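Side-chain contacts in transcobalamin-1 (Homo sapiens, PDB 4KKI), which binds vitamin B12 (cobalamin) with femtomolar affinity, transports it and protects it from the acidic environment of the stomach: residues Gln127-Asn132 with Gly138-Asn143; Asn168-Thr171 with Asn176-Phe179; Lys37-Thr42 with Thr274-Gly279; Asn41-Ser46 with Leu59-Val64. One frame throughout, in Å; residues are numbered along the deposited sequence.

Contact 1 of 4, residues Gln127-Asn132 with Gly138-Asn143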
loop_
_atom_site.group_PDB
_atom_site.type_symbol
_atom_site.label_atom_id
_atom_site.label_comp_id
_atom_site.label_asym_id
_atom_site.label_seq_id
_atom_site.Cartn_x
_atom_site.Cartn_y
_atom_site.Cartn_z
ATOM N N GLN A 127 -12.167 -12.145 10.012
ATOM C CA GLN A 127 -13.539 -12.635 9.995
ATOM C C GLN A 127 -14.530 -11.483 10.143
ATOM O O GLN A 127 -15.648 -11.546 9.633
ATOM C CB GLN A 127 -13.758 -13.677 11.093
ATOM C CG GLN A 127 -15.057 -14.456 10.958
ATOM C CD GLN A 127 -15.116 -15.279 9.682
ATOM O OE1 GLN A 127 -14.088 -15.719 9.161
ATOM N NE2 GLN A 127 -16.323 -15.489 9.170
ATOM N N ALA A 128 -14.117 -10.431 10.843
ATOM C CA ALA A 128 -14.952 -9.247 10.994
ATOM C C ALA A 128 -15.109 -8.537 9.652
ATOM O O ALA A 128 -16.171 -7.993 9.349
ATOM C CB ALA A 128 -14.372 -8.305 12.037
ATOM N N GLU A 129 -14.044 -8.550 8.853
ATOM C CA GLU A 129 -14.089 -8.002 7.503
ATOM C C GLU A 129 -15.120 -8.760 6.677
ATOM O O GLU A 129 -15.922 -8.160 5.960
ATOM C CB GLU A 129 -12.717 -8.108 6.832
ATOM C CG GLU A 129 -11.603 -7.337 7.524
ATOM C CD GLU A 129 -11.522 -5.888 7.079
ATOM O OE1 GLU A 129 -12.380 -5.458 6.278
ATOM O OE2 GLU A 129 -10.595 -5.178 7.528
ATOM N N ILE A 130 -15.091 -10.085 6.792
ATOM C CA ILE A 130 -16.011 -10.954 6.066
ATOM C C ILE A 130 -17.457 -10.704 6.481
ATOM O O ILE A 130 -18.345 -10.575 5.637
ATOM C CB ILE A 130 -15.677 -12.442 6.298
ATOM C CG1 ILE A 130 -14.247 -12.748 5.851
ATOM C CG2 ILE A 130 -16.667 -13.335 5.565
ATOM C CD1 ILE A 130 -14.010 -12.538 4.372
ATOM N N GLU A 131 -17.687 -10.628 7.787
ATOM C CA GLU A 131 -19.034 -10.438 8.314
ATOM C C GLU A 131 -19.565 -9.045 7.998
ATOM O O GLU A 131 -20.775 -8.821 7.980
ATOM C CB GLU A 131 -19.065 -10.706 9.820
ATOM C CG GLU A 131 -18.781 -12.159 10.180
ATOM C CD GLU A 131 -18.556 -12.367 11.664
ATOM O OE1 GLU A 131 -18.664 -11.386 12.429
ATOM O OE2 GLU A 131 -18.269 -13.515 12.065
ATOM N N ASN A 132 -18.659 -8.109 7.740
ATOM C CA ASN A 132 -19.073 -6.775 7.332
ATOM C C ASN A 132 -19.534 -6.764 5.879
ATOM O O ASN A 132 -20.437 -6.012 5.513
ATOM C CB ASN A 132 -17.954 -5.758 7.548
ATOM C CG ASN A 132 -18.418 -4.335 7.323
ATOM O OD1 ASN A 132 -18.959 -3.697 8.225
ATOM N ND2 ASN A 132 -18.216 -3.831 6.112
ATOM N N GLY A 138 -21.275 -6.349 0.490
ATOM C CA GLY A 138 -19.994 -6.761 -0.049
ATOM C C GLY A 138 -18.835 -5.832 0.265
ATOM O O GLY A 138 -17.716 -6.067 -0.180
ATOM N N THR A 139 -19.094 -4.774 1.026
ATOM C CA THR A 139 -18.038 -3.842 1.417
ATOM C C THR A 139 -17.405 -4.264 2.742
ATOM O O THR A 139 -18.096 -4.393 3.751
ATOM C CB THR A 139 -18.564 -2.396 1.544
ATOM O OG1 THR A 139 -19.231 -2.023 0.334
ATOM C CG2 THR A 139 -17.422 -1.433 1.796
ATOM N N PRO A 140 -16.084 -4.489 2.741
ATOM C CA PRO A 140 -15.382 -4.852 3.975
ATOM C C PRO A 140 -15.265 -3.660 4.916
ATOM O O PRO A 140 -15.678 -2.555 4.562
ATOM C CB PRO A 140 -14.000 -5.276 3.476
ATOM C CG PRO A 140 -13.818 -4.520 2.208
ATOM C CD PRO A 140 -15.177 -4.440 1.582
ATOM N N LEU A 141 -14.722 -3.891 6.108
ATOM C CA LEU A 141 -14.491 -2.816 7.063
ATOM C C LEU A 141 -13.465 -1.842 6.503
ATOM O O LEU A 141 -13.579 -0.631 6.685
ATOM C CB LEU A 141 -14.011 -3.381 8.401
ATOM C CG LEU A 141 -15.075 -4.057 9.267
ATOM C CD1 LEU A 141 -14.447 -4.727 10.480
ATOM C CD2 LEU A 141 -16.121 -3.039 9.697
ATOM N N THR A 142 -12.467 -2.385 5.812
ATOM C CA THR A 142 -11.433 -1.572 5.188
ATOM C C THR A 142 -11.471 -1.687 3.664
ATOM O O THR A 142 -12.187 -0.941 2.997
ATOM C CB THR A 142 -10.031 -1.952 5.700
ATOM O OG1 THR A 142 -9.761 -3.325 5.393
ATOM C CG2 THR A 142 -9.943 -1.748 7.207
ATOM N N ASN A 143 -10.704 -2.624 3.118
ATOM C CA ASN A 143 -10.593 -2.772 1.672
ATOM C C ASN A 143 -9.978 -4.120 1.302
ATOM O O ASN A 143 -9.603 -4.895 2.181
ATOM C CB ASN A 143 -9.751 -1.635 1.098
ATOM C CG ASN A 143 -8.424 -1.486 1.808
ATOM O OD1 ASN A 143 -7.536 -2.322 1.660
ATOM N ND2 ASN A 143 -8.284 -0.425 2.592
#
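Glu129 reaches from helix 118-135 to the backbone and side chains of Leu141 and Thr142 in the loop that follows. Its CB leaves the helix pointing neither at the loop nor away from it. CG lies beside the backbone N (chi1 -62°), and a second bend (chi2 -86°) swings the carboxylate off the helix to the loop. CD of Glu129 passes the CB of Leu141 at 3.8 Å. Beyond it the two oxygens part. OE1 of Glu129 accepts the backbone N of Thr142 at 3.1 Å on its syn lone pair, in a fairly straight bond. The N of Leu141 adds a weak, more bent bond to the same OE1. OE2 of Glu129 accepts the hydroxyl OG1 of Thr142 at 2.9 Å, again from the syn side but out of the carboxylate plane. Ser92 OG also bonds OE2, so one buried carboxylate is gripped at both oxygens.

The loop is part of the cobalamin site, which the helical barrel shares with the C-terminal beta domain. The O of Thr142 and the ND2 of Asn143 bond cyanocobalamin directly. Glu129 is therefore a second-shell residue that holds the backbone of a first-shell one. Asn143 is also the N-cap of helix 144-156, where its OD1 takes the N of Gln146.

One turn further along the helix, Asn132 points at the loop. Its ND2 faces the O of Thr139 in a modelled hydrogen bond whose length is too short to trust. The CD2 of Leu141 lies against the amide, 3.3 Å from OD1 of Asn132. The other methyl, CD1 of Leu141, packs on CB of Ala128 at 3.9 Å.

Contact 2 of 4, residues Asn168-Thr171 with Asn176-Phe179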
loop_
_atom_site.group_PDB
_atom_site.type_symbol
_atom_site.label_atom_id
_atom_site.label_comp_id
_atom_site.label_asym_id
_atom_site.label_seq_id
_atom_site.Cartn_x
_atom_site.Cartn_y
_atom_site.Cartn_z
ATOM N N ASN A 168 -14.439 -17.532 -2.554
ATOM C CA ASN A 168 -15.715 -16.832 -2.612
ATOM C C ASN A 168 -15.570 -15.324 -2.829
ATOM O O ASN A 168 -16.332 -14.728 -3.589
ATOM C CB ASN A 168 -16.525 -17.105 -1.341
ATOM C CG ASN A 168 -18.021 -17.043 -1.577
ATOM O OD1 ASN A 168 -18.740 -18.010 -1.321
ATOM N ND2 ASN A 168 -18.501 -15.904 -2.065
ATOM N N HIS A 169 -14.586 -14.713 -2.176
ATOM C CA HIS A 169 -14.492 -13.253 -2.155
ATOM C C HIS A 169 -13.448 -12.641 -3.091
ATOM O O HIS A 169 -13.570 -11.479 -3.480
ATOM C CB HIS A 169 -14.262 -12.754 -0.725
ATOM C CG HIS A 169 -15.399 -13.042 0.204
ATOM N ND1 HIS A 169 -16.593 -12.356 0.154
ATOM C CD2 HIS A 169 -15.525 -13.944 1.207
ATOM C CE1 HIS A 169 -17.406 -12.821 1.086
ATOM N NE2 HIS A 169 -16.781 -13.785 1.739
ATOM N N PHE A 170 -12.427 -13.410 -3.455
ATOM C CA PHE A 170 -11.308 -12.856 -4.218
ATOM C C PHE A 170 -11.460 -12.941 -5.737
ATOM O O PHE A 170 -10.489 -12.754 -6.470
ATOM C CB PHE A 170 -9.985 -13.487 -3.775
ATOM C CG PHE A 170 -9.421 -12.888 -2.517
ATOM C CD1 PHE A 170 -9.935 -13.234 -1.277
ATOM C CD2 PHE A 170 -8.377 -11.976 -2.574
ATOM C CE1 PHE A 170 -9.420 -12.682 -0.116
ATOM C CE2 PHE A 170 -7.859 -11.421 -1.418
ATOM C CZ PHE A 170 -8.381 -11.775 -0.187
ATOM N N THR A 171 -12.675 -13.219 -6.202
ATOM C CA THR A 171 -12.971 -13.244 -7.632
ATOM C C THR A 171 -12.580 -11.925 -8.294
ATOM O O THR A 171 -12.978 -10.856 -7.836
ATOM C CB THR A 171 -14.467 -13.483 -7.884
ATOM O OG1 THR A 171 -14.993 -14.353 -6.874
ATOM C CG2 THR A 171 -14.687 -14.103 -9.259
ATOM N N ASN A 176 -14.517 -4.629 -5.399
ATOM C CA ASN A 176 -13.513 -4.085 -4.490
ATOM C C ASN A 176 -12.110 -4.010 -5.079
ATOM O O ASN A 176 -11.194 -3.481 -4.450
ATOM C CB ASN A 176 -13.491 -4.870 -3.179
ATOM C CG ASN A 176 -14.744 -4.659 -2.358
ATOM O OD1 ASN A 176 -14.896 -3.634 -1.696
ATOM N ND2 ASN A 176 -15.650 -5.630 -2.396
ATOM N N TYR A 177 -11.946 -4.542 -6.285
ATOM C CA TYR A 177 -10.679 -4.443 -6.994
ATOM C C TYR A 177 -10.601 -3.125 -7.753
ATOM O O TYR A 177 -9.558 -2.780 -8.309
ATOM C CB TYR A 177 -10.518 -5.605 -7.975
ATOM C CG TYR A 177 -10.092 -6.912 -7.344
ATOM C CD1 TYR A 177 -8.799 -7.087 -6.868
ATOM C CD2 TYR A 177 -10.974 -7.980 -7.251
ATOM C CE1 TYR A 177 -8.401 -8.286 -6.301
ATOM C CE2 TYR A 177 -10.586 -9.181 -6.687
ATOM C CZ TYR A 177 -9.299 -9.329 -6.215
ATOM O OH TYR A 177 -8.915 -10.526 -5.655
ATOM N N TYR A 178 -11.710 -2.392 -7.771
ATOM C CA TYR A 178 -11.815 -1.179 -8.575
ATOM C C TYR A 178 -12.211 0.040 -7.748
ATOM O O TYR A 178 -13.096 -0.032 -6.896
ATOM C CB TYR A 178 -12.823 -1.383 -9.710
ATOM C CG TYR A 178 -12.555 -2.611 -10.551
ATOM C CD1 TYR A 178 -13.082 -3.846 -10.199
ATOM C CD2 TYR A 178 -11.772 -2.536 -11.695
ATOM C CE1 TYR A 178 -12.837 -4.972 -10.961
ATOM C CE2 TYR A 178 -11.521 -3.657 -12.465
ATOM C CZ TYR A 178 -12.056 -4.872 -12.092
ATOM O OH TYR A 178 -11.813 -5.993 -12.850
ATOM N N PHE A 179 -11.541 1.158 -8.002
ATOM C CA PHE A 179 -11.931 2.435 -7.423
ATOM C C PHE A 179 -12.505 3.297 -8.536
ATOM O O PHE A 179 -11.774 4.011 -9.219
ATOM C CB PHE A 179 -10.735 3.125 -6.772
ATOM C CG PHE A 179 -10.193 2.396 -5.578
ATOM C CD1 PHE A 179 -11.040 1.696 -4.736
ATOM C CD2 PHE A 179 -8.836 2.404 -5.302
ATOM C CE1 PHE A 179 -10.545 1.020 -3.637
ATOM C CE2 PHE A 179 -8.334 1.729 -4.205
ATOM C CZ PHE A 179 -9.190 1.037 -3.371
#
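Tyr177 sends its hydroxyl to the backbone carbonyl of Phe170, just past the end of helix 163-169. The OH of Tyr177 donates to the O of Phe170 at 2.8 Å. The donor stands above the carbonyl plane, 40° out of it, and so misses the lone-pair direction. The OH of Tyr177 also lies obliquely by the Phe170 ring, 3.4 Å from CD2 of Phe170. The two side chains cross at about a right angle. Thr171 adds its carbonyl at the edge of the tyrosine ring, with its O 3.1 Å from Tyr177 CE2.

Further out, helices hold both rings. Phe170 packs on Leu147, Ser148 and Val151 of helix 144-156 and on Leu195 of helix 185-203. Tyr177 touches Thr187 and Ala191 of helix 185-203. It also meets the ring of Tyr144, a cobalamin-binding residue, edge to face. The OH of Tyr144 in turn bonds the O of His169, so two tyrosines serve successive carbonyls where the helix ends. The contact thus ties this helix end to the short 3-10 turn that leads to strand 178-179 and to Phe179 in the cobalamin pocket. Carbonyls near a helix end tend to lose their amide partners; the Tyr177 hydroxyl probably helps to satisfy that of Phe170.

Contact 3 of 4, residues Lys37-Thr42 with Thr274-Gly279; sequences KPLLNT and TEISQG
Two helices of the alpha6-alpha6 barrel, 37-45 and 265-277, meet here near the start of the first and the end of the second. Ile276 is the common partner of Pro38 and Leu39. Its two branches divide the work. CG2 of Ile276 sits against the proline ring, 3.7 Å from CB of Pro38 and almost as near to CG. CD1 of Ile276 meets CD1 of Leu39, also at 3.7 Å. The split follows from chi1 of -61°, which turns CG1 anti to the carbonyl carbon and CG2 anti to the backbone N. Ile276 crosses both partners at about a right angle.

Phe281 and Leu294 pack on both Leu39 and Ile276, and Ala287 and Val290 also cover Leu39. Helix 284-294, with Phe281 of the loop before it, thus adds to the cluster.

Each helix also carries a hydroxyl turned onto its own backbone. Thr42 OG1 bonds the O of Pro38 at 3.0 Å, from the face opposite to Thr42 N. Ser277 OG bonds the O of Thr274 at 2.6 Å. Past it, Gly279 ends the helix in a Schellman motif with positive phi. Between the helices the contact is wholly apolar, so it depends on shape and burial, and the Thr42 and Ser277 hydroxyls bond carbonyls of their own helices and not the other helix.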
loop_
_atom_site.group_PDB
_atom_site.type_symbol
_atom_site.label_atom_id
_atom_site.label_comp_id
_atom_site.label_asym_id
_atom_site.label_seq_id
_atom_site.Cartn_x
_atom_site.Cartn_y
_atom_site.Cartn_z
ATOM N N LYS A 37 20.067 4.392 -2.276
ATOM C CA LYS A 37 20.362 5.221 -1.102
ATOM C C LYS A 37 19.253 6.209 -0.700
ATOM O O LYS A 37 18.961 6.336 0.491
ATOM C CB LYS A 37 21.700 5.959 -1.270
ATOM C CG LYS A 37 22.685 5.761 -0.121
ATOM C CD LYS A 37 22.103 6.217 1.211
ATOM C CE LYS A 37 23.125 6.140 2.339
ATOM N NZ LYS A 37 24.235 7.124 2.174
ATOM N N PRO A 38 18.645 6.921 -1.674
ATOM C CA PRO A 38 17.567 7.837 -1.274
ATOM C C PRO A 38 16.435 7.129 -0.539
ATOM O O PRO A 38 15.851 7.704 0.381
ATOM C CB PRO A 38 17.069 8.385 -2.612
ATOM C CG PRO A 38 18.272 8.350 -3.481
ATOM C CD PRO A 38 18.972 7.075 -3.104
ATOM N N LEU A 39 16.141 5.895 -0.935
ATOM C CA LEU A 39 15.122 5.106 -0.257
ATOM C C LEU A 39 15.553 4.853 1.178
ATOM O O LEU A 39 14.764 5.007 2.111
ATOM C CB LEU A 39 14.900 3.771 -0.968
ATOM C CG LEU A 39 14.474 3.805 -2.435
ATOM C CD1 LEU A 39 14.195 2.394 -2.931
ATOM C CD2 LEU A 39 13.258 4.692 -2.622
ATOM N N LEU A 40 16.814 4.465 1.340
ATOM C CA LEU A 40 17.376 4.185 2.654
ATOM C C LEU A 40 17.335 5.440 3.518
ATOM O O LEU A 40 16.872 5.403 4.657
ATOM C CB LEU A 40 18.812 3.661 2.527
ATOM C CG LEU A 40 19.013 2.409 1.661
ATOM C CD1 LEU A 40 20.489 2.048 1.526
ATOM C CD2 LEU A 40 18.224 1.234 2.219
ATOM N N ASN A 41 17.805 6.554 2.962
ATOM C CA ASN A 41 17.795 7.828 3.671
ATOM C C ASN A 41 16.401 8.229 4.133
ATOM O O ASN A 41 16.203 8.546 5.302
ATOM C CB ASN A 41 18.406 8.937 2.810
ATOM C CG ASN A 41 19.884 8.724 2.558
ATOM O OD1 ASN A 41 20.578 8.099 3.360
ATOM N ND2 ASN A 41 20.375 9.245 1.440
ATOM N N THR A 42 15.442 8.193 3.212
ATOM C CA THR A 42 14.047 8.507 3.514
ATOM C C THR A 42 13.506 7.711 4.707
ATOM O O THR A 42 12.898 8.276 5.616
ATOM C CB THR A 42 13.147 8.260 2.284
ATOM O OG1 THR A 42 13.439 9.232 1.271
ATOM C CG2 THR A 42 11.679 8.358 2.659
ATOM N N THR A 274 15.054 5.804 -12.012
ATOM C CA THR A 274 15.057 7.195 -12.443
ATOM C C THR A 274 14.176 8.032 -11.525
ATOM O O THR A 274 14.544 9.142 -11.141
ATOM C CB THR A 274 14.555 7.334 -13.885
ATOM O OG1 THR A 274 15.406 6.587 -14.760
ATOM C CG2 THR A 274 14.554 8.795 -14.309
ATOM N N GLU A 275 13.015 7.487 -11.173
ATOM C CA GLU A 275 12.087 8.165 -10.273
ATOM C C GLU A 275 12.720 8.418 -8.909
ATOM O O GLU A 275 12.559 9.494 -8.335
ATOM C CB GLU A 275 10.806 7.344 -10.103
ATOM C CG GLU A 275 10.019 7.119 -11.386
ATOM C CD GLU A 275 9.209 8.331 -11.804
ATOM O OE1 GLU A 275 9.811 9.371 -12.144
ATOM O OE2 GLU A 275 7.964 8.239 -11.791
ATOM N N ILE A 276 13.434 7.419 -8.394
ATOM C CA ILE A 276 14.104 7.530 -7.101
ATOM C C ILE A 276 15.093 8.691 -7.080
ATOM O O ILE A 276 15.114 9.484 -6.138
ATOM C CB ILE A 276 14.853 6.233 -6.738
ATOM C CG1 ILE A 276 13.877 5.061 -6.636
ATOM C CG2 ILE A 276 15.615 6.402 -5.430
ATOM C CD1 ILE A 276 14.549 3.734 -6.362
ATOM N N SER A 277 15.902 8.789 -8.129
ATOM C CA SER A 277 16.912 9.835 -8.220
ATOM C C SER A 277 16.268 11.215 -8.296
ATOM O O SER A 277 16.871 12.215 -7.909
ATOM C CB SER A 277 17.814 9.605 -9.434
ATOM O OG SER A 277 17.067 9.655 -10.635
ATOM N N GLN A 278 15.036 11.261 -8.791
ATOM C CA GLN A 278 14.304 12.518 -8.895
ATOM C C GLN A 278 13.534 12.834 -7.616
ATOM O O GLN A 278 12.848 13.851 -7.533
ATOM C CB GLN A 278 13.360 12.485 -10.095
ATOM C CG GLN A 278 14.081 12.383 -11.426
ATOM C CD GLN A 278 13.139 12.116 -12.580
ATOM O OE1 GLN A 278 11.988 11.731 -12.378
ATOM N NE2 GLN A 278 13.624 12.320 -13.799
ATOM N N GLY A 279 13.656 11.961 -6.621
ATOM C CA GLY A 279 13.034 12.181 -5.327
ATOM C C GLY A 279 11.556 11.841 -5.285
ATOM O O GLY A 279 10.815 12.381 -4.465
#

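Contact 4 of 4, residues Asn41-Ser46 with Leu59-Val64; sequences NTMIQS and LSLKLV
Met43 has the most surface buried here, and its terminal methyl makes the nearest approaches. It extends from helix 37-45 toward helix 55-63 and ends against Ser60 and Leu61. CG lies beside the backbone N (chi1 -56°), the chain runs on extended through chi2, and a bend at chi3 (85°) turns CE toward the second helix. CE of Met43 lies 3.8 Å from CG of Leu61. SD of Met43 follows at 4.1 Å from CD2 of Leu61. The two side chains reach for each other tip to tip, across backbones whose nearest CA atoms, Met43 and Leu61, are 9.1 Å apart.

Ser60 meets the same methyl from a direction roughly at right angles to Leu61. CB and OG of Ser60 are both 3.6 Å from CE of Met43, which is plain packing. The hydroxyl has its polar partner elsewhere: OG of Ser60 bonds the O of Ala288 in helix 284-294.

These are helices of the alpha6-alpha6 barrel in the N-terminal domain, joined by the chain between residues 45 and 55. Helix 284-294 packs against both. Met43 touches Ala288, the residue whose carbonyl receives Ser60, and Ser60 also touches Leu291 and Pro292. Gln289, next to Ala288 in sequence, is a cobalamin-binding residue, and its side chain is about 7 Å from that of Ser60. Leu61 also packs on Leu71 of helix 69-85 and on Ile68. Leu71 meets Ile44 and Ser46 as well.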
loop_
_atom_site.group_PDB
_atom_site.type_symbol
_atom_site.label_atom_id
_atom_site.label_comp_id
_atom_site.label_asym_id
_atom_site.label_seq_id
_atom_site.Cartn_x
_atom_site.Cartn_y
_atom_site.Cartn_z
ATOM N N ASN A 41 17.805 6.554 2.962
ATOM C CA ASN A 41 17.795 7.828 3.671
ATOM C C ASN A 41 16.401 8.229 4.133
ATOM O O ASN A 41 16.203 8.546 5.302
ATOM C CB ASN A 41 18.406 8.937 2.810
ATOM C CG ASN A 41 19.884 8.724 2.558
ATOM O OD1 ASN A 41 20.578 8.099 3.360
ATOM N ND2 ASN A 41 20.375 9.245 1.440
ATOM N N THR A 42 15.442 8.193 3.212
ATOM C CA THR A 42 14.047 8.507 3.514
ATOM C C THR A 42 13.506 7.711 4.707
ATOM O O THR A 42 12.898 8.276 5.616
ATOM C CB THR A 42 13.147 8.260 2.284
ATOM O OG1 THR A 42 13.439 9.232 1.271
ATOM C CG2 THR A 42 11.679 8.358 2.659
ATOM N N MET A 43 13.744 6.404 4.708
ATOM C CA MET A 43 13.255 5.544 5.782
ATOM C C MET A 43 13.934 5.847 7.116
ATOM O O MET A 43 13.324 5.704 8.176
ATOM C CB MET A 43 13.412 4.069 5.399
ATOM C CG MET A 43 12.716 3.723 4.085
ATOM S SD MET A 43 13.113 2.101 3.402
ATOM C CE MET A 43 11.948 1.071 4.278
ATOM N N ILE A 44 15.189 6.285 7.064
ATOM C CA ILE A 44 15.903 6.672 8.278
ATOM C C ILE A 44 15.323 7.951 8.890
ATOM O O ILE A 44 15.198 8.056 10.111
ATOM C CB ILE A 44 17.420 6.846 8.032
ATOM C CG1 ILE A 44 18.035 5.548 7.514
ATOM C CG2 ILE A 44 18.128 7.260 9.310
ATOM C CD1 ILE A 44 17.890 4.387 8.462
ATOM N N GLN A 45 14.959 8.915 8.044
ATOM C CA GLN A 45 14.419 10.185 8.534
ATOM C C GLN A 45 13.059 9.998 9.194
ATOM O O GLN A 45 12.629 10.835 9.988
ATOM C CB GLN A 45 14.286 11.225 7.412
ATOM C CG GLN A 45 15.365 11.204 6.340
ATOM C CD GLN A 45 16.720 11.706 6.808
ATOM O OE1 GLN A 45 16.963 11.880 8.003
ATOM N NE2 GLN A 45 17.616 11.944 5.857
ATOM N N SER A 46 12.386 8.900 8.861
ATOM C CA SER A 46 11.059 8.623 9.405
ATOM C C SER A 46 11.097 8.369 10.913
ATOM O O SER A 46 10.056 8.357 11.570
ATOM C CB SER A 46 10.395 7.452 8.671
ATOM O OG SER A 46 11.067 6.232 8.923
ATOM N N LEU A 59 9.615 -3.869 8.009
ATOM C CA LEU A 59 9.265 -5.011 7.166
ATOM C C LEU A 59 10.021 -4.960 5.842
ATOM O O LEU A 59 10.601 -5.952 5.408
ATOM C CB LEU A 59 7.758 -5.041 6.895
ATOM C CG LEU A 59 7.267 -6.000 5.803
ATOM C CD1 LEU A 59 7.699 -7.432 6.081
ATOM C CD2 LEU A 59 5.753 -5.923 5.659
ATOM N N SER A 60 10.006 -3.789 5.216
ATOM C CA SER A 60 10.673 -3.575 3.940
ATOM C C SER A 60 12.171 -3.857 4.035
ATOM O O SER A 60 12.742 -4.539 3.184
ATOM C CB SER A 60 10.440 -2.134 3.478
ATOM O OG SER A 60 11.202 -1.829 2.327
ATOM N N LEU A 61 12.797 -3.330 5.081
ATOM C CA LEU A 61 14.235 -3.476 5.281
ATOM C C LEU A 61 14.653 -4.912 5.587
ATOM O O LEU A 61 15.614 -5.422 5.008
ATOM C CB LEU A 61 14.706 -2.539 6.396
ATOM C CG LEU A 61 14.608 -1.053 6.042
ATOM C CD1 LEU A 61 14.802 -0.181 7.269
ATOM C CD2 LEU A 61 15.625 -0.705 4.968
ATOM N N LYS A 62 13.935 -5.561 6.498
ATOM C CA LYS A 62 14.266 -6.928 6.891
ATOM C C LYS A 62 14.113 -7.881 5.710
ATOM O O LYS A 62 14.834 -8.874 5.596
ATOM C CB LYS A 62 13.402 -7.378 8.075
ATOM C CG LYS A 62 13.623 -6.558 9.342
ATOM C CD LYS A 62 13.965 -7.433 10.537
ATOM C CE LYS A 62 12.800 -8.321 10.937
ATOM N NZ LYS A 62 13.141 -9.162 12.119
ATOM N N LEU A 63 13.183 -7.552 4.821
ATOM C CA LEU A 63 12.909 -8.363 3.645
ATOM C C LEU A 63 14.092 -8.397 2.675
ATOM O O LEU A 63 14.288 -9.379 1.957
ATOM C CB LEU A 63 11.661 -7.835 2.940
ATOM C CG LEU A 63 10.899 -8.826 2.067
ATOM C CD1 LEU A 63 10.629 -10.113 2.830
ATOM C CD2 LEU A 63 9.602 -8.187 1.619
ATOM N N VAL A 64 14.879 -7.327 2.659
ATOM C CA VAL A 64 16.063 -7.268 1.807
ATOM C C VAL A 64 17.351 -7.457 2.615
ATOM O O VAL A 64 18.440 -7.104 2.163
ATOM C CB VAL A 64 16.118 -5.957 0.992
ATOM C CG1 VAL A 64 14.871 -5.827 0.130
ATOM C CG2 VAL A 64 16.249 -4.755 1.910
#

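The four contacts form two pairs on opposite sides of the chain's centre. Contacts 1 and 2 have centres 12 Å apart and touch: the ND2 of Asn176 is 3.1 Å from the O of Gly138, a probable hydrogen bond. Contacts 3 and 4 are also 12 Å apart between centres and share Asn41 and Thr42 of helix 37-45. Between the pairs the centres lie 30 to 36 Å apart. Contact 1 hydrogen-bonds cyanocobalamin directly through Thr142 and Asn143, while contact 2 includes Phe179, which touches it. The side chains of Leu39 in contact 3 and Ser60 in contact 4 stay about 11 and 12 Å from the ligand.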